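Local coordinates for protein chitinase A (Pteris ryukyuensis, PDB 4RL3) that is the catalytic domain of a class III, family 18 chitinase and probably hydrolyses the beta-1,4 glycosidic bonds of chitin, at residues I36-A41 with Q90-S95; T94-W99 with I138-T143; I119-E124 with S132-C137. All coordinates share one frame; numbering follows the deposited sequence. Where two conformers were deposited one is given.

Contact 1: residues I36-A41 with Q90-S95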
ATOM      1  N   ILE A  36     -10.174  -8.157  -0.422  1.00  5.02           N
ATOM      2  CA  ILE A  36     -11.111  -7.659  -1.420  1.00  5.14           C
ATOM      3  C   ILE A  36     -12.518  -8.038  -0.980  1.00  5.33           C
ATOM      4  O   ILE A  36     -12.761  -9.176  -0.559  1.00  5.21           O
ATOM      5  CB  ILE A  36     -10.834  -8.269  -2.814  1.00  5.14           C
ATOM      6  CG1 ILE A  36      -9.329  -8.256  -3.127  1.00  5.18           C
ATOM      7  CG2 ILE A  36     -11.615  -7.514  -3.886  1.00  5.17           C
ATOM      8  CD1 ILE A  36      -8.946  -8.993  -4.384  1.00  5.20           C
ATOM      9  N   ASP A  37     -13.436  -7.086  -1.126  1.00  5.53           N
ATOM     10  CA  ASP A  37     -14.845  -7.299  -0.800  1.00  5.82           C
ATOM     11  C   ASP A  37     -15.577  -7.892  -2.001  1.00  6.21           C
ATOM     12  O   ASP A  37     -16.551  -7.325  -2.510  1.00  6.26           O
ATOM     13  CB  ASP A  37     -15.499  -5.997  -0.296  1.00  5.76           C
ATOM     14  CG  ASP A  37     -15.362  -4.821  -1.267  1.00  5.69           C
ATOM     15  OD1 ASP A  37     -14.307  -4.670  -1.927  1.00  5.69           O
ATOM     16  OD2 ASP A  37     -16.319  -4.025  -1.371  1.00  5.70           O
ATOM     17  N   TYR A  38     -15.078  -9.045  -2.433  1.00  6.69           N
ATOM     18  CA  TYR A  38     -15.622  -9.813  -3.540  1.00  7.26           C
ATOM     19  C   TYR A  38     -15.522 -11.289  -3.222  1.00  7.90           C
ATOM     20  O   TYR A  38     -14.646 -11.720  -2.462  1.00  7.76           O
ATOM     21  CB  TYR A  38     -14.820  -9.553  -4.810  1.00  7.36           C
ATOM     22  CG  TYR A  38     -15.298  -8.392  -5.661  1.00  7.49           C
ATOM     23  CD1 TYR A  38     -15.042  -7.070  -5.306  1.00  7.55           C
ATOM     24  CD2 TYR A  38     -15.988  -8.617  -6.840  1.00  7.66           C
ATOM     25  CE1 TYR A  38     -15.467  -6.017  -6.103  1.00  7.70           C
ATOM     26  CE2 TYR A  38     -16.422  -7.571  -7.638  1.00  7.75           C
ATOM     27  CZ  TYR A  38     -16.160  -6.268  -7.266  1.00  7.90           C
ATOM     28  OH  TYR A  38     -16.599  -5.217  -8.063  1.00  8.06           O
ATOM     29  N   THR A  39     -16.385 -12.077  -3.846  1.00  8.91           N
ATOM     30  CA  THR A  39     -16.272 -13.528  -3.775  1.00 10.16           C
ATOM     31  C   THR A  39     -15.290 -14.002  -4.835  1.00 10.90           C
ATOM     32  O   THR A  39     -14.950 -13.256  -5.766  1.00 11.00           O
ATOM     33  CB  THR A  39     -17.616 -14.211  -4.053  1.00 10.41           C
ATOM     34  OG1 THR A  39     -17.977 -14.015  -5.426  1.00 10.86           O
ATOM     35  CG2 THR A  39     -18.700 -13.674  -3.131  1.00 10.49           C
ATOM     36  N   SER A  40     -14.880 -15.266  -4.732  1.00 12.59           N
ATOM     37  CA  SER A  40     -13.949 -15.836  -5.701  1.00 13.85           C
ATOM     38  C   SER A  40     -14.559 -15.928  -7.104  1.00 13.94           C
ATOM     39  O   SER A  40     -13.828 -16.047  -8.088  1.00 15.22           O
ATOM     40  CB  SER A  40     -13.479 -17.216  -5.247  1.00 14.64           C
ATOM     41  OG  SER A  40     -14.564 -18.115  -5.151  1.00 15.89           O
ATOM     42  N   ALA A  41     -15.889 -15.863  -7.197  1.00 13.62           N
ATOM     43  CA  ALA A  41     -16.577 -15.752  -8.497  1.00 13.53           C
ATOM     44  C   ALA A  41     -16.702 -14.306  -9.004  1.00 13.13           C
ATOM     45  O   ALA A  41     -17.422 -14.038  -9.979  1.00 13.14           O
ATOM     46  CB  ALA A  41     -17.956 -16.407  -8.418  1.00 13.79           C
ATOM     47  N   GLN A  90     -14.074  -3.573  -9.252  1.00  7.31           N
ATOM     48  CA  GLN A  90     -14.859  -2.349  -9.301  1.00  7.37           C
ATOM     49  C   GLN A  90     -15.315  -1.998  -7.902  1.00  7.06           C
ATOM     50  O   GLN A  90     -15.968  -2.819  -7.243  1.00  7.03           O
ATOM     51  CB  GLN A  90     -16.103  -2.542 -10.183  1.00  7.37           C
ATOM     52  CG  GLN A  90     -15.790  -2.687 -11.659  1.00  7.50           C
ATOM     53  CD  GLN A  90     -15.275  -1.405 -12.274  1.00  7.67           C
ATOM     54  OE1 GLN A  90     -15.319  -0.331 -11.661  1.00  7.64           O
ATOM     55  NE2 GLN A  90     -14.794  -1.500 -13.509  1.00  7.84           N
ATOM     56  N   PHE A  91     -14.976  -0.802  -7.424  1.00  7.07           N
ATOM     57  CA  PHE A  91     -15.522  -0.391  -6.142  1.00  6.90           C
ATOM     58  C   PHE A  91     -17.034  -0.271  -6.280  1.00  7.25           C
ATOM     59  O   PHE A  91     -17.530   0.386  -7.186  1.00  7.47           O
ATOM     60  CB  PHE A  91     -14.953   0.940  -5.652  1.00  6.51           C
ATOM     61  CG  PHE A  91     -15.370   1.260  -4.242  1.00  6.22           C
ATOM     62  CD1 PHE A  91     -16.598   1.847  -3.984  1.00  6.13           C
ATOM     63  CD2 PHE A  91     -14.561   0.909  -3.180  1.00  6.07           C
ATOM     64  CE1 PHE A  91     -16.999   2.106  -2.693  1.00  6.06           C
ATOM     65  CE2 PHE A  91     -14.954   1.172  -1.884  1.00  5.99           C
ATOM     66  CZ  PHE A  91     -16.176   1.762  -1.641  1.00  6.00           C
ATOM     67  N   THR A  92     -17.765  -0.906  -5.373  1.00  7.64           N
ATOM     68  CA  THR A  92     -19.222  -0.842  -5.448  1.00  8.22           C
ATOM     69  C   THR A  92     -19.880  -1.054  -4.080  1.00  7.77           C
ATOM     70  O   THR A  92     -19.425  -1.859  -3.255  1.00  7.77           O
ATOM     71  CB  THR A  92     -19.748  -1.810  -6.528  1.00  8.87           C
ATOM     72  OG1 THR A  92     -21.168  -1.661  -6.681  1.00  9.91           O
ATOM     73  CG2 THR A  92     -19.404  -3.232  -6.203  1.00  9.05           C
ATOM     74  N   ALA A  93     -20.932  -0.282  -3.841  1.00  7.65           N
ATOM     75  CA  ALA A  93     -21.618  -0.273  -2.560  1.00  7.71           C
ATOM     76  C   ALA A  93     -23.116  -0.306  -2.794  1.00  7.95           C
ATOM     77  O   ALA A  93     -23.631   0.423  -3.639  1.00  8.44           O
ATOM     78  CB  ALA A  93     -21.259   0.986  -1.782  1.00  7.66           C
ATOM     79  N   THR A  94     -23.808  -1.137  -2.026  1.00  7.93           N
ATOM     80  CA  THR A  94     -25.278  -1.172  -2.053  1.00  8.06           C
ATOM     81  C   THR A  94     -25.834   0.154  -1.540  1.00  7.88           C
ATOM     82  O   THR A  94     -26.749   0.730  -2.136  1.00  8.15           O
ATOM     83  CB  THR A  94     -25.804  -2.340  -1.187  1.00  8.38           C
ATOM     84  OG1 THR A  94     -25.319  -3.579  -1.729  1.00  8.86           O
ATOM     85  CG2 THR A  94     -27.335  -2.355  -1.145  1.00  8.60           C
ATOM     86  N   SER A  95     -25.277   0.597  -0.417  1.00  7.58           N
ATOM     87  CA  SER A  95     -25.479   1.920   0.144  1.00  7.21           C
ATOM     88  C   SER A  95     -24.204   2.267   0.884  1.00  6.86           C
ATOM     89  O   SER A  95     -23.434   1.366   1.267  1.00  6.92           O
ATOM     90  CB  SER A  95     -26.658   1.937   1.121  1.00  7.27           C
ATOM     91  OG  SER A  95     -26.364   1.194   2.294  1.00  7.25           O
TER
HETATM   92  O   HOH W   1     -15.973  -2.038  -3.332  1.00  6.09           O
HETATM   93  O   HOH W   2     -18.720  -4.463  -2.590  1.00  6.89           O
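The phenol of Tyr38 donates to the backbone carbonyl of Gln90, OH to O 2.6 Å, a short, direct hydrogen bond between the two loops. The hydroxyl lies in the carbonyl plane on a lone pair, with a C=O...O angle of 125°, and the carbonyl oxygen in turn sits at the edge of the tyrosine ring, in its plane and 3.4 Å from CE1. With CG beside the backbone N (chi1 -89°), the ring leans toward 90-95 and brings its hydroxyl to Gln90. Water carries the second set of links. Asp37 OD2 accepts from two waters: one, at 2.8 Å from OD2, also takes the N-H of Thr92, and the other, at 2.7 Å from OD2, donates to Thr92 O. Both backbone groups of Thr92 are thus tied to a single carboxylate oxygen, which also accepts a hydrogen bond from Trp99 NE1, while Tyr123 OH holds OD1. Van der Waals contact is slight, and it too runs through the hydroxyl: Tyr38 OH lies 3.4 Å from Gln90 CB and 3.9 Å from Thr92 CG2. The amide of Gln90 turns elsewhere, to Asp127. A phenylalanine in place of this tyrosine would probably leave the Gln90 carbonyl without this donor and the loops joined here mainly through water. Asp37 centres an inverse gamma turn just past strand 27-36, at the C-terminal end of the barrel strands. Residues 90-95 lead into helix 96-114, and Phe91 reaches back to helix 131-147 at Cys137 and Ile138.

Contact 2: residues T94-W99 with I138-T143; sequences TSVSSW and IGQLIT
Trp99 meets Ile138 and Leu141 through the far rim of its six-membered ring. Its CG is anti to the backbone N (chi1 -170°), which carries the indole out from helix 96-114 and brings CH2 within 3.8 Å of Ile138 CD1 and 4.0 Å of Leu141 CD2. Both methyls approach the ring system obliquely. Ile138 starts out pointing away from the other helix, yet its CG1 lies beside the backbone N and the chain bends again at chi2 (-58°), so that CD1 curls back to the tryptophan. Leu141 points toward the facing helix from the outset, and its CD2 also lies 4.1 Å from CZ3. These are neighbouring outer helices of the TIM barrel, joined in sequence by strand 118-123, which they cover: Ile138 rests on Ile121 and Leu141 on Ile119, while Trp99 of helix 96-114 touches Tyr123. Nearer the N-terminus of helix 96-114, Val96 and Gln140 cross at about a right angle, with Val96 CG1 3.3 Å from Gln140 NE2; that amide nitrogen is held by Ser136 OG. The indole NE1 is likewise engaged, by Asp37. Ser95, the N-cap of helix 96-114, shares a 2.7 Å hydrogen bond with Ser98, OG to OG. In the other helix Thr143 OG1 donates to Gly139 O at 2.7 Å from above the carbonyl plane, and the backbone N of Thr143 reaches the same oxygen from the opposite face.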
ATOM      1  N   THR A  94     -23.808  -1.137  -2.026  1.00  7.93           N
ATOM      2  CA  THR A  94     -25.278  -1.172  -2.053  1.00  8.06           C
ATOM      3  C   THR A  94     -25.834   0.154  -1.540  1.00  7.88           C
ATOM      4  O   THR A  94     -26.749   0.730  -2.136  1.00  8.15           O
ATOM      5  CB  THR A  94     -25.804  -2.340  -1.187  1.00  8.38           C
ATOM      6  OG1 THR A  94     -25.319  -3.579  -1.729  1.00  8.86           O
ATOM      7  CG2 THR A  94     -27.335  -2.355  -1.145  1.00  8.60           C
ATOM      8  N   SER A  95     -25.277   0.597  -0.417  1.00  7.58           N
ATOM      9  CA  SER A  95     -25.479   1.920   0.144  1.00  7.21           C
ATOM     10  C   SER A  95     -24.204   2.267   0.884  1.00  6.86           C
ATOM     11  O   SER A  95     -23.434   1.366   1.267  1.00  6.92           O
ATOM     12  CB  SER A  95     -26.658   1.937   1.121  1.00  7.27           C
ATOM     13  OG  SER A  95     -26.364   1.194   2.294  1.00  7.25           O
ATOM     14  N   VAL A  96     -23.975   3.553   1.094  1.00  6.52           N
ATOM     15  CA  VAL A  96     -22.787   3.993   1.818  1.00  6.14           C
ATOM     16  C   VAL A  96     -22.784   3.388   3.222  1.00  5.87           C
ATOM     17  O   VAL A  96     -21.792   2.815   3.660  1.00  5.81           O
ATOM     18  CB  VAL A  96     -22.683   5.529   1.879  1.00  6.34           C
ATOM     19  CG1 VAL A  96     -21.593   5.968   2.847  1.00  6.30           C
ATOM     20  CG2 VAL A  96     -22.434   6.094   0.495  1.00  6.39           C
ATOM     21  N   SER A  97     -23.905   3.507   3.924  1.00  5.50           N
ATOM     22  CA  SER A  97     -23.949   3.069   5.306  1.00  5.30           C
ATOM     23  C   SER A  97     -23.736   1.571   5.455  1.00  5.15           C
ATOM     24  O   SER A  97     -23.057   1.131   6.392  1.00  5.10           O
ATOM     25  CB  SER A  97     -25.256   3.491   5.983  1.00  5.33           C
ATOM     26  OG  SER A  97     -26.369   2.841   5.407  1.00  5.43           O
ATOM     27  N   SER A  98     -24.302   0.779   4.549  1.00  5.01           N
ATOM     28  CA  SER A  98     -24.175  -0.676   4.655  1.00  4.92           C
ATOM     29  C   SER A  98     -22.765  -1.131   4.279  1.00  4.78           C
ATOM     30  O   SER A  98     -22.211  -2.032   4.920  1.00  4.83           O
ATOM     31  CB  SER A  98     -25.241  -1.425   3.854  1.00  4.95           C
ATOM     32  OG  SER A  98     -25.156  -1.185   2.466  1.00  4.95           O
ATOM     33  N   TRP A  99     -22.179  -0.502   3.261  1.00  4.64           N
ATOM     34  CA  TRP A  99     -20.800  -0.830   2.883  1.00  4.52           C
ATOM     35  C   TRP A  99     -19.862  -0.513   4.062  1.00  4.49           C
ATOM     36  O   TRP A  99     -19.023  -1.344   4.457  1.00  4.42           O
ATOM     37  CB  TRP A  99     -20.366  -0.093   1.591  1.00  4.43           C
ATOM     38  CG  TRP A  99     -19.041  -0.599   1.057  1.00  4.34           C
ATOM     39  CD1 TRP A  99     -18.861  -1.539   0.090  1.00  4.34           C
ATOM     40  CD2 TRP A  99     -17.728  -0.218   1.497  1.00  4.29           C
ATOM     41  NE1 TRP A  99     -17.521  -1.782  -0.096  1.00  4.32           N
ATOM     42  CE2 TRP A  99     -16.805  -0.982   0.750  1.00  4.30           C
ATOM     43  CE3 TRP A  99     -17.244   0.694   2.437  1.00  4.30           C
ATOM     44  CZ2 TRP A  99     -15.426  -0.866   0.919  1.00  4.28           C
ATOM     45  CZ3 TRP A  99     -15.867   0.810   2.611  1.00  4.26           C
ATOM     46  CH2 TRP A  99     -14.973   0.040   1.846  1.00  4.29           C
ATOM     47  N   ILE A 138     -14.686   5.279   2.080  1.00  4.73           N
ATOM     48  CA  ILE A 138     -13.323   5.066   2.558  1.00  4.66           C
ATOM     49  C   ILE A 138     -12.977   6.001   3.717  1.00  4.70           C
ATOM     50  O   ILE A 138     -12.329   5.585   4.687  1.00  4.63           O
ATOM     51  CB  ILE A 138     -12.293   5.237   1.422  1.00  4.64           C
ATOM     52  CG1 ILE A 138     -12.527   4.196   0.319  1.00  4.64           C
ATOM     53  CG2 ILE A 138     -10.865   5.159   1.955  1.00  4.65           C
ATOM     54  CD1 ILE A 138     -12.476   2.758   0.767  1.00  4.71           C
ATOM     55  N   GLY A 139     -13.386   7.260   3.616  1.00  4.69           N
ATOM     56  CA  GLY A 139     -13.118   8.213   4.679  1.00  4.79           C
ATOM     57  C   GLY A 139     -13.743   7.771   5.991  1.00  4.88           C
ATOM     58  O   GLY A 139     -13.117   7.826   7.059  1.00  5.00           O
ATOM     59  N   GLN A 140     -14.981   7.302   5.921  1.00  4.95           N
ATOM     60  CA  GLN A 140     -15.667   6.788   7.115  1.00  5.12           C
ATOM     61  C   GLN A 140     -14.995   5.530   7.657  1.00  5.00           C
ATOM     62  O   GLN A 140     -14.850   5.370   8.855  1.00  4.99           O
ATOM     63  CB  GLN A 140     -17.126   6.490   6.800  1.00  5.37           C
ATOM     64  CG  GLN A 140     -17.983   7.722   6.642  1.00  5.67           C
ATOM     65  CD  GLN A 140     -19.447   7.350   6.499  1.00  5.96           C
ATOM     66  OE1 GLN A 140     -20.059   6.861   7.448  1.00  6.95           O
ATOM     67  NE2 GLN A 140     -20.010   7.548   5.316  1.00  6.02           N
ATOM     68  N   LEU A 141     -14.607   4.623   6.762  1.00  4.82           N
ATOM     69  CA  LEU A 141     -13.911   3.395   7.149  1.00  4.74           C
ATOM     70  C   LEU A 141     -12.640   3.726   7.936  1.00  4.80           C
ATOM     71  O   LEU A 141     -12.422   3.207   9.028  1.00  4.84           O
ATOM     72  CB  LEU A 141     -13.572   2.577   5.906  1.00  4.67           C
ATOM     73  CG  LEU A 141     -12.635   1.384   6.091  1.00  4.60           C
ATOM     74  CD1 LEU A 141     -13.236   0.365   7.055  1.00  4.64           C
ATOM     75  CD2 LEU A 141     -12.326   0.748   4.754  1.00  4.57           C
ATOM     76  N   ILE A 142     -11.812   4.607   7.380  1.00  4.90           N
ATOM     77  CA  ILE A 142     -10.550   4.953   8.039  1.00  4.96           C
ATOM     78  C   ILE A 142     -10.798   5.667   9.370  1.00  5.08           C
ATOM     79  O   ILE A 142     -10.159   5.376  10.384  1.00  4.97           O
ATOM     80  CB  ILE A 142      -9.651   5.818   7.130  1.00  5.01           C
ATOM     81  CG1 ILE A 142      -9.198   5.017   5.918  1.00  5.04           C
ATOM     82  CG2 ILE A 142      -8.449   6.328   7.902  1.00  4.97           C
ATOM     83  CD1 ILE A 142      -8.556   5.860   4.831  1.00  5.09           C
ATOM     84  N   THR A 143     -11.741   6.602   9.355  1.00  5.30           N
ATOM     85  CA  THR A 143     -12.048   7.406  10.528  1.00  5.58           C
ATOM     86  C   THR A 143     -12.539   6.514  11.667  1.00  5.78           C
ATOM     87  O   THR A 143     -12.090   6.650  12.814  1.00  5.95           O
ATOM     88  CB  THR A 143     -13.097   8.485  10.191  1.00  5.64           C
ATOM     89  OG1 THR A 143     -12.543   9.398   9.238  1.00  5.75           O
ATOM     90  CG2 THR A 143     -13.539   9.241  11.434  1.00  5.75           C
TER

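Contact 3: residues I119-E124 with S132-C137; sequences IDIDYE and STFVSC
Ile121 and Tyr123 lie in the Asp-Ile-Asp-Tyr-Glu sequence at the end of a barrel strand, which matches the DXDXE motif of family 18 chitinases, and pack against Phe134 of the helix that follows in the beta-alpha-beta unit. In such enzymes the motif's final glutamate serves as the general acid, a role consistent with Glu124 here. The two residues between its acids, Ile121 and Tyr123, point toward the helix, whereas Asp122 and Glu124 point away from it. A chi1 of 174° swings the Phe134 ring away from its own backbone N and across to the strand. Its CE1 then comes 4.0 Å from Tyr123 CD2 and 4.1 Å from Tyr123 CB. Relative to the phenylalanine ring, Tyr123 CD2 lies at the edge, in plane; the two side chains cross at a slant. Ile121 presents CG2, the branch anti to its backbone N, to Phe134 CZ at 4.1 Å, the two side chains sliding past each other in opposite directions. All three residues are buried, and the contact is wholly apolar; the polar end of Tyr123 goes to Asp37 instead. Phe134 also stands edge-to-face with Phe126 and Phe91, making it part of an aromatic cluster. Strand 118-123 pairs in parallel with strands 73-81 and 153-156, helix 163-173 adjoins through Tyr166 and Gln165, and Trp99 of helix 96-114 touches Tyr123 and Cys137.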
ATOM      1  N   ILE A 119      -4.445  -0.342   7.447  1.00  4.60           N
ATOM      2  CA  ILE A 119      -4.986  -0.624   6.123  1.00  4.45           C
ATOM      3  C   ILE A 119      -4.460   0.374   5.101  1.00  4.39           C
ATOM      4  O   ILE A 119      -4.129   1.510   5.432  1.00  4.34           O
ATOM      5  CB  ILE A 119      -6.535  -0.625   6.095  1.00  4.45           C
ATOM      6  CG1 ILE A 119      -7.131   0.752   6.432  1.00  4.50           C
ATOM      7  CG2 ILE A 119      -7.064  -1.683   7.057  1.00  4.41           C
ATOM      8  CD1 ILE A 119      -8.600   0.888   6.096  1.00  4.56           C
ATOM      9  N   ASP A 120      -4.389  -0.089   3.862  1.00  4.30           N
ATOM     10  CA  ASP A 120      -3.949   0.682   2.712  1.00  4.27           C
ATOM     11  C   ASP A 120      -5.067   0.600   1.676  1.00  4.33           C
ATOM     12  O   ASP A 120      -5.584  -0.486   1.407  1.00  4.40           O
ATOM     13  CB  ASP A 120      -2.660   0.064   2.152  1.00  4.24           C
ATOM     14  CG  ASP A 120      -2.207   0.709   0.866  1.00  4.23           C
ATOM     15  OD1 ASP A 120      -1.845   1.903   0.905  1.00  4.24           O
ATOM     16  OD2 ASP A 120      -2.188   0.029  -0.176  1.00  4.20           O
ATOM     17  N   ILE A 121      -5.426   1.742   1.097  1.00  4.40           N
ATOM     18  CA  ILE A 121      -6.512   1.812   0.118  1.00  4.48           C
ATOM     19  C   ILE A 121      -5.943   1.770  -1.301  1.00  4.69           C
ATOM     20  O   ILE A 121      -5.251   2.696  -1.727  1.00  4.82           O
ATOM     21  CB  ILE A 121      -7.347   3.098   0.301  1.00  4.43           C
ATOM     22  CG1 ILE A 121      -7.681   3.358   1.776  1.00  4.38           C
ATOM     23  CG2 ILE A 121      -8.618   3.018  -0.552  1.00  4.41           C
ATOM     24  CD1 ILE A 121      -8.443   2.266   2.509  1.00  4.38           C
ATOM     25  N   ASP A 122      -6.265   0.708  -2.040  1.00  4.87           N
ATOM     26  CA  ASP A 122      -5.665   0.475  -3.360  1.00  5.20           C
ATOM     27  C   ASP A 122      -6.720   0.061  -4.383  1.00  5.31           C
ATOM     28  O   ASP A 122      -6.467  -0.791  -5.232  1.00  5.26           O
ATOM     29  CB  ASP A 122      -4.554  -0.577  -3.263  1.00  5.28           C
ATOM     30  CG  ASP A 122      -3.709  -0.682  -4.528  1.00  5.48           C
ATOM     31  OD1 ASP A 122      -3.533   0.350  -5.227  1.00  5.42           O
ATOM     32  OD2 ASP A 122      -3.201  -1.810  -4.799  1.00  5.86           O
ATOM     33  N   TYR A 123      -7.896   0.680  -4.308  1.00  5.54           N
ATOM     34  CA  TYR A 123      -8.857   0.548  -5.395  1.00  5.77           C
ATOM     35  C   TYR A 123      -8.432   1.379  -6.585  1.00  6.29           C
ATOM     36  O   TYR A 123      -7.860   2.462  -6.423  1.00  6.02           O
ATOM     37  CB  TYR A 123     -10.240   0.994  -4.952  1.00  5.71           C
ATOM     38  CG  TYR A 123     -10.916   0.046  -3.995  1.00  5.70           C
ATOM     39  CD1 TYR A 123     -11.602  -1.065  -4.462  1.00  5.69           C
ATOM     40  CD2 TYR A 123     -10.896   0.283  -2.626  1.00  5.76           C
ATOM     41  CE1 TYR A 123     -12.254  -1.916  -3.584  1.00  5.80           C
ATOM     42  CE2 TYR A 123     -11.521  -0.570  -1.735  1.00  5.76           C
ATOM     43  CZ  TYR A 123     -12.197  -1.673  -2.215  1.00  5.85           C
ATOM     44  OH  TYR A 123     -12.837  -2.498  -1.310  1.00  5.91           O
ATOM     45  N   GLU A 124      -8.719   0.887  -7.790  1.00  7.09           N
ATOM     46  CA  GLU A 124      -8.396   1.654  -8.997  1.00  7.93           C
ATOM     47  C   GLU A 124      -9.481   1.698 -10.064  1.00  8.08           C
ATOM     48  O   GLU A 124      -9.317   2.382 -11.066  1.00  8.52           O
ATOM     49  CB  GLU A 124      -7.105   1.126  -9.618  1.00  8.83           C
ATOM     50  CG  GLU A 124      -7.250  -0.219 -10.297  1.00  9.51           C
ATOM     51  CD  GLU A 124      -6.019  -0.588 -11.104  1.00 10.24           C
ATOM     52  OE1 GLU A 124      -5.285  -1.478 -10.644  1.00 10.78           O
ATOM     53  OE2 GLU A 124      -5.774   0.018 -12.178  1.00 11.75           O
ATOM     54  N   SER A 132     -17.910  10.834  -5.009  0.50  7.55           N
ATOM     55  CA  SER A 132     -18.421  11.190  -3.686  0.50  7.39           C
ATOM     56  C   SER A 132     -18.740   9.951  -2.852  0.50  7.19           C
ATOM     57  O   SER A 132     -18.458   9.920  -1.659  0.50  7.31           O
ATOM     58  CB  SER A 132     -19.665  12.072  -3.796  0.50  7.36           C
ATOM     59  OG  SER A 132     -19.332  13.370  -4.262  0.50  7.38           O
ATOM     60  N   THR A 133     -19.330   8.938  -3.484  1.00  7.09           N
ATOM     61  CA  THR A 133     -19.669   7.700  -2.791  1.00  6.93           C
ATOM     62  C   THR A 133     -18.409   6.983  -2.327  1.00  6.44           C
ATOM     63  O   THR A 133     -18.322   6.580  -1.175  1.00  6.32           O
ATOM     64  CB  THR A 133     -20.542   6.785  -3.658  1.00  7.28           C
ATOM     65  OG1 THR A 133     -21.824   7.405  -3.841  1.00  8.10           O
ATOM     66  CG2 THR A 133     -20.717   5.420  -3.010  1.00  7.49           C
ATOM     67  N   PHE A 134     -17.428   6.853  -3.217  1.00  5.98           N
ATOM     68  CA  PHE A 134     -16.150   6.239  -2.863  1.00  5.68           C
ATOM     69  C   PHE A 134     -15.480   6.959  -1.690  1.00  5.66           C
ATOM     70  O   PHE A 134     -15.063   6.331  -0.722  1.00  5.50           O
ATOM     71  CB  PHE A 134     -15.207   6.208  -4.072  1.00  5.70           C
ATOM     72  CG  PHE A 134     -13.819   5.719  -3.760  1.00  5.64           C
ATOM     73  CD1 PHE A 134     -13.599   4.396  -3.418  1.00  5.62           C
ATOM     74  CD2 PHE A 134     -12.733   6.585  -3.795  1.00  5.62           C
ATOM     75  CE1 PHE A 134     -12.329   3.946  -3.126  1.00  5.57           C
ATOM     76  CE2 PHE A 134     -11.445   6.135  -3.523  1.00  5.63           C
ATOM     77  CZ  PHE A 134     -11.252   4.817  -3.165  1.00  5.60           C
ATOM     78  N   VAL A 135     -15.397   8.279  -1.775  1.00  5.57           N
ATOM     79  CA  VAL A 135     -14.718   9.049  -0.751  1.00  5.71           C
ATOM     80  C   VAL A 135     -15.421   8.907   0.602  1.00  5.52           C
ATOM     81  O   VAL A 135     -14.774   8.740   1.636  1.00  5.56           O
ATOM     82  CB  VAL A 135     -14.589  10.536  -1.174  1.00  5.81           C
ATOM     83  CG1 VAL A 135     -14.136  11.406  -0.015  1.00  5.94           C
ATOM     84  CG2 VAL A 135     -13.646  10.676  -2.369  1.00  5.99           C
ATOM     85  N   SER A 136     -16.746   8.977   0.601  1.00  5.24           N
ATOM     86  CA  SER A 136     -17.505   8.809   1.828  1.00  5.07           C
ATOM     87  C   SER A 136     -17.259   7.436   2.463  1.00  4.96           C
ATOM     88  O   SER A 136     -17.020   7.334   3.657  1.00  4.82           O
ATOM     89  CB  SER A 136     -18.995   8.976   1.544  1.00  5.09           C
ATOM     90  OG  SER A 136     -19.741   8.901   2.749  1.00  5.16           O
ATOM     91  N   CYS A 137     -17.312   6.388   1.647  1.00  4.89           N
ATOM     92  CA  CYS A 137     -17.097   5.027   2.155  1.00  4.80           C
ATOM     93  C   CYS A 137     -15.719   4.880   2.802  1.00  4.82           C
ATOM     94  O   CYS A 137     -15.592   4.400   3.929  1.00  4.76           O
ATOM     95  CB  CYS A 137     -17.222   3.997   1.025  1.00  4.92           C
ATOM     96  SG  CYS A 137     -18.923   3.663   0.520  1.00  5.16           S
TER

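Along the chain, contact 1 leads into contact 2, which shares Thr94 and Ser95 with it, and contact 3 falls between the two halves of contact 2. Their centres lie 9 to 13 Å apart on one side of the TIM barrel: contact 1 in loops at the C-terminal ends of the strands, contact 3 between strand 118-123 and helix 131-147, contact 2 between that helix and helix 96-114. Phe91, Trp99, Tyr123 and Phe134 interlock among them, and Asp37 bridges to both other contacts. The loops of contact 1 are thereby anchored to the strand bearing the probable catalytic motif and to its outer helices.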